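Uncharacterized protein BF1032 (Bacteroides fragilis, PDB 3NRH) is of unknown function but belongs to the DUF5063 family and forms a predominantly alpha-helical fold, with two copies of the chain in its assembly. Local coordinates at residues S113-D118 and G154-N159; Y120-D125 and Q146-L151. One frame throughout, in Å; residues are numbered along the deposited sequence.

In the fold
Both contacts join the same two helices, 112-131 and 135-169, which follow each other in the chain and run antiparallel as a helical hairpin. Contact 2 (120-125 with 146-151) lies nearer the turn and is nested inside the loop closed by contact 1 (113-118 with 154-159); their centres are about 10 Å apart, each about 7 Å from the centre of the chain. On the second helix they nearly adjoin, and a probable hydrogen bond from Gly154 N to Phe149 O (2.8 Å), part of a wider, pi-type turn, links them. The hairpin is thus tied by polar side chains at two levels, within the part of the chain that matches the DUF5063 family.

Contact 1: residues S113-D118 and G154-N159; sequences SEDLAD and GQKLVN
Lys156 reaches from helix 135-169 to Asp118 on helix 112-131, and its methylene chain makes the first touch: Lys156 CD rests 3.7 Å from Asp118 CB. The chain is extended through CE, then the last torsion (chi4 -61°) bends the end out of line and brings Lys156 NZ 3.4 Å from Asp118 OD2. That salt bridge is long, and its hydrogen bond weak, but a water reinforces it. The water accepts from Lys156 NZ at 2.8 Å and donates to both acids, to Asp118 OD2 at 3.0 Å and to Asp115 OD1 at 2.8 Å. Asp115 is therefore joined to the ammonium group through water, while its OD1 comes only loosely near the lysine's CB and CG. The same Asp115 OD1 accepts a hydrogen bond from a second water at 2.7 Å, which in turn accepts from Asn159 ND2 at 3.0 Å, carrying the polar chain one helical turn further along.

What holds these groups comes next. The other oxygens of the two acids are hydrogen-bonded to tyrosines: Asp118 OD1 to Tyr76 OH on helix 73-87, Asp115 OD2 to Tyr93 OH on strand 92-94. Asn159 OD1 is bound by Gln155 NE2, which sits above the carbonyl plane, and also by Arg162 NH2. The lysine's charge would probably ease the placing of two carboxylates so close together. Behind the polar seam Leu157 packs on Tyr50, and Val158 meets Met161 of the second subunit. Together this is a water-mediated polar network built round one salt bridge, across an antiparallel helical hairpin in a predominantly alpha-helical fold.

Contact 2: residues Y120-D125 and Q146-L151; sequences YQDIKD and QENFGL
Asn148 and Asp122 face each other between helices 135-169 and 112-131, and they are the pair that carries this small contact, which buries 78 Å² in all. Asn148 is the one to follow outward. Its CB already points at the opposite helix and meets both carboxylate oxygens of the aspartate, Asn148 CB lying 3.7 Å from Asp122 OD1 and 3.8 Å from Asp122 OD2. The next atom, Asn148 CG, stands 3.9 Å from Asp122 OD1; it lies anti to the backbone carbonyl carbon, which sends the amide toward the aspartate. At the tip, the amide nitrogen does the real work: Asn148 ND2 donates to Asp122 OD1 at 3.1 Å, with an N-H...O angle of 167°. The acceptor lies almost in the plane of the amide, as a straight N-H requires, and the nitrogen arrives on the syn side of the carboxylate, somewhat out of its plane. The two flat groups are nevertheless well twisted, their planes 58° apart, and the side chains cross at about a right angle. A single hydrogen bond joins them.

The first torsion of Asp122, -99°, lies well off a staggered value and places the carboxylate over the asparagine CB. The bond is probably strengthened by the carboxylate's charge, although with a neutral amide as donor it is not a salt bridge. Deeper between the helices Ile123 packs on Cys145 and Trp153, and on Ala20 and Cys24 of helix 11-28, while Phe149 meets the Trp153 ring edge-to-face. The Asn-Asp bond thus lies at the surface of an antiparallel helical hairpin, above the apolar core of an alpha-helical bundle.

Contact 1: residues S113-D118 and G154-N159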
ATOM      1  N   SER A 113      16.862  -2.552   1.072  1.00 10.78           N
ATOM      2  CA  SER A 113      17.289  -3.322   2.235  1.00 15.30           C
ATOM      3  C   SER A 113      17.359  -2.480   3.509  1.00 15.19           C
ATOM      4  O   SER A 113      16.968  -2.941   4.580  1.00 13.70           O
ATOM      5  CB  SER A 113      18.648  -3.975   1.964  1.00 16.37           C
ATOM      6  OG  SER A 113      19.628  -2.999   1.669  1.00 15.49           O
ATOM      7  N   GLU A 114      17.845  -1.245   3.397  1.00 12.91           N
ATOM      8  CA  GLU A 114      17.947  -0.378   4.561  1.00 15.22           C
ATOM      9  C   GLU A 114      16.567   0.062   5.023  1.00 14.51           C
ATOM     10  O   GLU A 114      16.301   0.107   6.223  1.00 14.70           O
ATOM     11  CB  GLU A 114      18.812   0.848   4.253  1.00 16.50           C
ATOM     12  CG  GLU A 114      19.240   1.601   5.498  1.00 24.61           C
ATOM     13  CD  GLU A 114      20.146   2.777   5.191  1.00 38.84           C
ATOM     14  OE1 GLU A 114      21.070   2.616   4.367  1.00 36.85           O
ATOM     15  OE2 GLU A 114      19.941   3.856   5.786  1.00 33.80           O
ATOM     16  N   ASP A 115      15.693   0.392   4.073  1.00 13.63           N
ATOM     17  CA  ASP A 115      14.328   0.799   4.406  1.00 15.59           C
ATOM     18  C   ASP A 115      13.622  -0.324   5.162  1.00 11.22           C
ATOM     19  O   ASP A 115      13.001  -0.093   6.205  1.00 11.02           O
ATOM     20  CB  ASP A 115      13.507   1.101   3.146  1.00 19.08           C
ATOM     21  CG  ASP A 115      13.916   2.393   2.467  1.00 36.60           C
ATOM     22  OD1 ASP A 115      13.981   3.435   3.149  1.00 34.89           O
ATOM     23  OD2 ASP A 115      14.155   2.366   1.239  1.00 44.27           O
ATOM     24  N   LEU A 116      13.705  -1.538   4.624  1.00  8.23           N
ATOM     25  CA  LEU A 116      13.056  -2.681   5.256  1.00 10.03           C
ATOM     26  C   LEU A 116      13.617  -2.961   6.644  1.00 12.18           C
ATOM     27  O   LEU A 116      12.860  -3.229   7.575  1.00 11.11           O
ATOM     28  CB  LEU A 116      13.177  -3.926   4.370  1.00  7.05           C
ATOM     29  CG  LEU A 116      12.408  -3.845   3.049  1.00  9.85           C
ATOM     30  CD1 LEU A 116      12.694  -5.086   2.202  1.00 13.36           C
ATOM     31  CD2 LEU A 116      10.916  -3.718   3.330  1.00 14.48           C
ATOM     32  N   ALA A 117      14.939  -2.892   6.790  1.00  9.96           N
ATOM     33  CA  ALA A 117      15.554  -3.133   8.090  1.00 10.64           C
ATOM     34  C   ALA A 117      15.112  -2.054   9.081  1.00 11.42           C
ATOM     35  O   ALA A 117      14.882  -2.341  10.258  1.00 12.16           O
ATOM     36  CB  ALA A 117      17.080  -3.157   7.957  1.00 12.21           C
ATOM     37  N   ASP A 118      14.982  -0.815   8.607  1.00 12.98           N
ATOM     38  CA  ASP A 118      14.542   0.280   9.471  1.00 15.93           C
ATOM     39  C   ASP A 118      13.112   0.051   9.956  1.00 13.24           C
ATOM     40  O   ASP A 118      12.815   0.234  11.135  1.00 11.76           O
ATOM     41  CB  ASP A 118      14.611   1.627   8.739  1.00 13.82           C
ATOM     42  CG  ASP A 118      16.026   2.152   8.605  1.00 23.08           C
ATOM     43  OD1 ASP A 118      16.944   1.586   9.238  1.00 18.44           O
ATOM     44  OD2 ASP A 118      16.222   3.145   7.870  1.00 21.79           O
ATOM     45  N   GLY A 154       6.200   4.851   8.442  1.00 12.59           N
ATOM     46  CA  GLY A 154       5.163   4.886   7.427  1.00 11.05           C
ATOM     47  C   GLY A 154       5.671   5.368   6.076  1.00 10.22           C
ATOM     48  O   GLY A 154       5.335   4.790   5.040  1.00  8.57           O
ATOM     49  N   GLN A 155       6.479   6.425   6.078  1.00  9.60           N
ATOM     50  CA  GLN A 155       7.011   6.961   4.828  1.00 14.87           C
ATOM     51  C   GLN A 155       7.995   5.975   4.201  1.00 10.67           C
ATOM     52  O   GLN A 155       8.012   5.798   2.986  1.00  9.98           O
ATOM     53  CB  GLN A 155       7.698   8.307   5.066  1.00 13.11           C
ATOM     54  CG  GLN A 155       8.060   9.057   3.780  1.00 21.17           C
ATOM     55  CD  GLN A 155       6.838   9.541   3.017  1.00 29.15           C
ATOM     56  OE1 GLN A 155       5.997  10.262   3.562  1.00 35.76           O
ATOM     57  NE2 GLN A 155       6.735   9.152   1.747  1.00 30.67           N
ATOM     58  N   LYS A 156       8.811   5.331   5.028  1.00  9.24           N
ATOM     59  CA  LYS A 156       9.770   4.360   4.516  1.00 13.79           C
ATOM     60  C   LYS A 156       9.035   3.198   3.854  1.00 12.46           C
ATOM     61  O   LYS A 156       9.485   2.667   2.841  1.00  9.05           O
ATOM     62  CB  LYS A 156      10.661   3.839   5.643  1.00 11.68           C
ATOM     63  CG  LYS A 156      11.626   4.880   6.190  1.00 19.57           C
ATOM     64  CD  LYS A 156      12.459   4.319   7.327  1.00 22.13           C
ATOM     65  CE  LYS A 156      13.420   5.363   7.888  1.00 30.50           C
ATOM     66  NZ  LYS A 156      14.387   5.848   6.869  1.00 35.95           N
ATOM     67  N   LEU A 157       7.893   2.820   4.422  1.00  9.31           N
ATOM     68  CA  LEU A 157       7.094   1.728   3.884  1.00 10.17           C
ATOM     69  C   LEU A 157       6.566   2.073   2.487  1.00  9.09           C
ATOM     70  O   LEU A 157       6.713   1.284   1.551  1.00  8.24           O
ATOM     71  CB  LEU A 157       5.923   1.411   4.840  1.00  5.46           C
ATOM     72  CG  LEU A 157       5.036   0.207   4.485  1.00 11.50           C
ATOM     73  CD1 LEU A 157       4.236  -0.223   5.701  1.00 10.91           C
ATOM     74  CD2 LEU A 157       4.096   0.559   3.338  1.00 12.61           C
ATOM     75  N   VAL A 158       5.960   3.249   2.333  1.00 13.20           N
ATOM     76  CA  VAL A 158       5.435   3.627   1.023  1.00 10.39           C
ATOM     77  C   VAL A 158       6.548   3.819  -0.012  1.00 11.81           C
ATOM     78  O   VAL A 158       6.375   3.476  -1.185  1.00 10.19           O
ATOM     79  CB  VAL A 158       4.561   4.900   1.104  1.00 13.65           C
ATOM     80  CG1 VAL A 158       3.301   4.606   1.909  1.00 15.31           C
ATOM     81  CG2 VAL A 158       5.331   6.034   1.737  1.00 24.63           C
ATOM     82  N   ASN A 159       7.689   4.352   0.417  1.00  7.33           N
ATOM     83  CA  ASN A 159       8.818   4.546  -0.496  1.00 13.24           C
ATOM     84  C   ASN A 159       9.313   3.188  -0.980  1.00 16.91           C
ATOM     85  O   ASN A 159       9.617   3.006  -2.160  1.00 13.17           O
ATOM     86  CB  ASN A 159       9.978   5.274   0.193  1.00 11.93           C
ATOM     87  CG  ASN A 159       9.670   6.726   0.496  1.00 16.44           C
ATOM     88  OD1 ASN A 159       8.760   7.317  -0.082  1.00 19.21           O
ATOM     89  ND2 ASN A 159      10.446   7.316   1.399  1.00 15.18           N
TER
HETATM   90  O   HOH W   1      12.882   5.705   2.227  1.00 27.45           O
HETATM   91  O   HOH W   2      15.770   4.203   5.115  1.00 39.69           O

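Contact 2: residues Y120-D125 and Q146-L151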
ATOM      1  N   TYR A 120      11.589  -2.784  10.102  1.00 12.48           N
ATOM      2  CA  TYR A 120      11.696  -3.970  10.951  1.00 10.68           C
ATOM      3  C   TYR A 120      12.081  -3.588  12.383  1.00  9.90           C
ATOM      4  O   TYR A 120      11.545  -4.139  13.344  1.00 12.93           O
ATOM      5  CB  TYR A 120      12.744  -4.926  10.364  1.00  8.30           C
ATOM      6  CG  TYR A 120      13.038  -6.153  11.204  1.00  8.31           C
ATOM      7  CD1 TYR A 120      12.266  -7.312  11.085  1.00 10.75           C
ATOM      8  CD2 TYR A 120      14.098  -6.159  12.108  1.00  9.94           C
ATOM      9  CE1 TYR A 120      12.548  -8.450  11.851  1.00  9.41           C
ATOM     10  CE2 TYR A 120      14.390  -7.287  12.875  1.00 16.08           C
ATOM     11  CZ  TYR A 120      13.612  -8.429  12.744  1.00 12.55           C
ATOM     12  OH  TYR A 120      13.892  -9.536  13.520  1.00 13.31           O
ATOM     13  N   GLN A 121      13.011  -2.648  12.533  1.00 10.53           N
ATOM     14  CA  GLN A 121      13.422  -2.240  13.868  1.00 15.65           C
ATOM     15  C   GLN A 121      12.222  -1.791  14.695  1.00 12.94           C
ATOM     16  O   GLN A 121      12.076  -2.184  15.850  1.00 13.32           O
ATOM     17  CB  GLN A 121      14.454  -1.115  13.800  1.00 17.81           C
ATOM     18  CG  GLN A 121      15.115  -0.812  15.138  1.00 24.48           C
ATOM     19  CD  GLN A 121      16.170   0.271  15.031  1.00 35.09           C
ATOM     20  OE1 GLN A 121      16.985   0.267  14.109  1.00 32.18           O
ATOM     21  NE2 GLN A 121      16.169   1.198  15.983  1.00 44.38           N
ATOM     22  N   ASP A 122      11.361  -0.964  14.118  1.00 15.18           N
ATOM     23  CA  ASP A 122      10.193  -0.506  14.867  1.00 13.72           C
ATOM     24  C   ASP A 122       9.150  -1.597  15.077  1.00 10.39           C
ATOM     25  O   ASP A 122       8.617  -1.745  16.175  1.00 13.61           O
ATOM     26  CB  ASP A 122       9.542   0.694  14.182  1.00 16.75           C
ATOM     27  CG  ASP A 122       9.956   2.015  14.812  1.00 26.30           C
ATOM     28  OD1 ASP A 122       9.738   2.193  16.034  1.00 29.26           O
ATOM     29  OD2 ASP A 122      10.497   2.873  14.089  1.00 22.06           O
ATOM     30  N   ILE A 123       8.866  -2.370  14.037  1.00 10.51           N
ATOM     31  CA  ILE A 123       7.856  -3.424  14.154  1.00  9.66           C
ATOM     32  C   ILE A 123       8.291  -4.561  15.082  1.00 10.38           C
ATOM     33  O   ILE A 123       7.521  -4.998  15.939  1.00  8.98           O
ATOM     34  CB  ILE A 123       7.502  -4.013  12.772  1.00  9.53           C
ATOM     35  CG1 ILE A 123       7.110  -2.885  11.810  1.00 12.27           C
ATOM     36  CG2 ILE A 123       6.342  -5.009  12.907  1.00 11.35           C
ATOM     37  CD1 ILE A 123       5.931  -2.055  12.283  1.00 16.35           C
ATOM     38  N   LYS A 124       9.525  -5.034  14.915  1.00  8.82           N
ATOM     39  CA  LYS A 124      10.039  -6.131  15.738  1.00  9.26           C
ATOM     40  C   LYS A 124      10.109  -5.772  17.224  1.00 12.01           C
ATOM     41  O   LYS A 124       9.771  -6.590  18.083  1.00 11.88           O
ATOM     42  CB  LYS A 124      11.429  -6.548  15.249  1.00 10.23           C
ATOM     43  CG  LYS A 124      12.054  -7.717  16.015  1.00 15.65           C
ATOM     44  CD  LYS A 124      11.262  -9.008  15.839  1.00 11.40           C
ATOM     45  CE  LYS A 124      11.961 -10.184  16.519  1.00 13.76           C
ATOM     46  NZ  LYS A 124      11.259 -11.481  16.261  1.00 13.89           N
ATOM     47  N   ASP A 125      10.554  -4.557  17.532  1.00 10.37           N
ATOM     48  CA  ASP A 125      10.644  -4.138  18.931  1.00 13.24           C
ATOM     49  C   ASP A 125       9.261  -4.167  19.568  1.00 14.32           C
ATOM     50  O   ASP A 125       9.101  -4.569  20.725  1.00 13.54           O
ATOM     51  CB  ASP A 125      11.238  -2.730  19.048  1.00 13.48           C
ATOM     52  CG  ASP A 125      12.750  -2.716  18.899  1.00 21.37           C
ATOM     53  OD1 ASP A 125      13.366  -3.804  18.905  1.00 19.57           O
ATOM     54  OD2 ASP A 125      13.328  -1.613  18.788  1.00 20.86           O
ATOM     55  N   GLN A 146       3.145   3.313  17.049  1.00 11.17           N
ATOM     56  CA  GLN A 146       2.174   4.136  16.337  1.00 12.87           C
ATOM     57  C   GLN A 146       2.706   5.547  16.091  1.00 11.49           C
ATOM     58  O   GLN A 146       2.492   6.125  15.024  1.00 14.08           O
ATOM     59  CB  GLN A 146       0.866   4.220  17.121  1.00 17.20           C
ATOM     60  CG  GLN A 146      -0.130   5.193  16.522  1.00 24.62           C
ATOM     61  CD  GLN A 146      -1.411   5.279  17.321  1.00 34.31           C
ATOM     62  OE1 GLN A 146      -1.408   5.703  18.479  1.00 28.62           O
ATOM     63  NE2 GLN A 146      -2.516   4.873  16.708  1.00 25.98           N
ATOM     64  N   GLU A 147       3.385   6.112  17.083  1.00 12.09           N
ATOM     65  CA  GLU A 147       3.933   7.458  16.937  1.00 13.60           C
ATOM     66  C   GLU A 147       5.011   7.476  15.857  1.00 16.61           C
ATOM     67  O   GLU A 147       5.071   8.399  15.040  1.00 13.54           O
ATOM     68  CB  GLU A 147       4.521   7.940  18.263  1.00 17.35           C
ATOM     69  CG  GLU A 147       5.203   9.301  18.193  1.00 28.81           C
ATOM     70  CD  GLU A 147       4.310  10.378  17.605  1.00 34.23           C
ATOM     71  OE1 GLU A 147       3.108  10.408  17.944  1.00 39.88           O
ATOM     72  OE2 GLU A 147       4.813  11.203  16.811  1.00 37.19           O
ATOM     73  N   ASN A 148       5.860   6.452  15.850  1.00 12.15           N
ATOM     74  CA  ASN A 148       6.924   6.379  14.862  1.00  9.86           C
ATOM     75  C   ASN A 148       6.419   6.038  13.460  1.00  9.55           C
ATOM     76  O   ASN A 148       7.131   6.235  12.471  1.00 13.06           O
ATOM     77  CB  ASN A 148       8.001   5.393  15.316  1.00 15.41           C
ATOM     78  CG  ASN A 148       8.774   5.908  16.517  1.00 23.17           C
ATOM     79  OD1 ASN A 148       8.750   7.106  16.810  1.00 21.40           O
ATOM     80  ND2 ASN A 148       9.469   5.017  17.210  1.00 13.63           N
ATOM     81  N   PHE A 149       5.191   5.536  13.371  1.00  9.72           N
ATOM     82  CA  PHE A 149       4.605   5.231  12.070  1.00  9.59           C
ATOM     83  C   PHE A 149       4.499   6.552  11.308  1.00 11.32           C
ATOM     84  O   PHE A 149       4.904   6.654  10.152  1.00 11.13           O
ATOM     85  CB  PHE A 149       3.206   4.626  12.242  1.00 12.14           C
ATOM     86  CG  PHE A 149       2.420   4.526  10.959  1.00 12.89           C
ATOM     87  CD1 PHE A 149       2.838   3.686   9.930  1.00  6.97           C
ATOM     88  CD2 PHE A 149       1.252   5.265  10.788  1.00 13.76           C
ATOM     89  CE1 PHE A 149       2.102   3.583   8.748  1.00 11.73           C
ATOM     90  CE2 PHE A 149       0.507   5.169   9.609  1.00 21.62           C
ATOM     91  CZ  PHE A 149       0.934   4.326   8.588  1.00 16.43           C
ATOM     92  N   GLY A 150       3.962   7.569  11.978  1.00 10.85           N
ATOM     93  CA  GLY A 150       3.802   8.869  11.348  1.00 12.38           C
ATOM     94  C   GLY A 150       5.094   9.653  11.251  1.00 15.45           C
ATOM     95  O   GLY A 150       5.300  10.411  10.300  1.00 13.13           O
ATOM     96  N   LEU A 151       5.969   9.470  12.235  1.00 10.74           N
ATOM     97  CA  LEU A 151       7.241  10.174  12.257  1.00 13.36           C
ATOM     98  C   LEU A 151       8.241   9.647  11.241  1.00 20.05           C
ATOM     99  O   LEU A 151       9.038  10.415  10.706  1.00 18.58           O
ATOM    100  CB  LEU A 151       7.881  10.096  13.644  1.00 13.10           C
ATOM    101  CG  LEU A 151       7.207  10.801  14.820  1.00 14.80           C
ATOM    102  CD1 LEU A 151       8.056  10.583  16.065  1.00 15.87           C
ATOM    103  CD2 LEU A 151       7.055  12.292  14.531  1.00 15.84           C
TER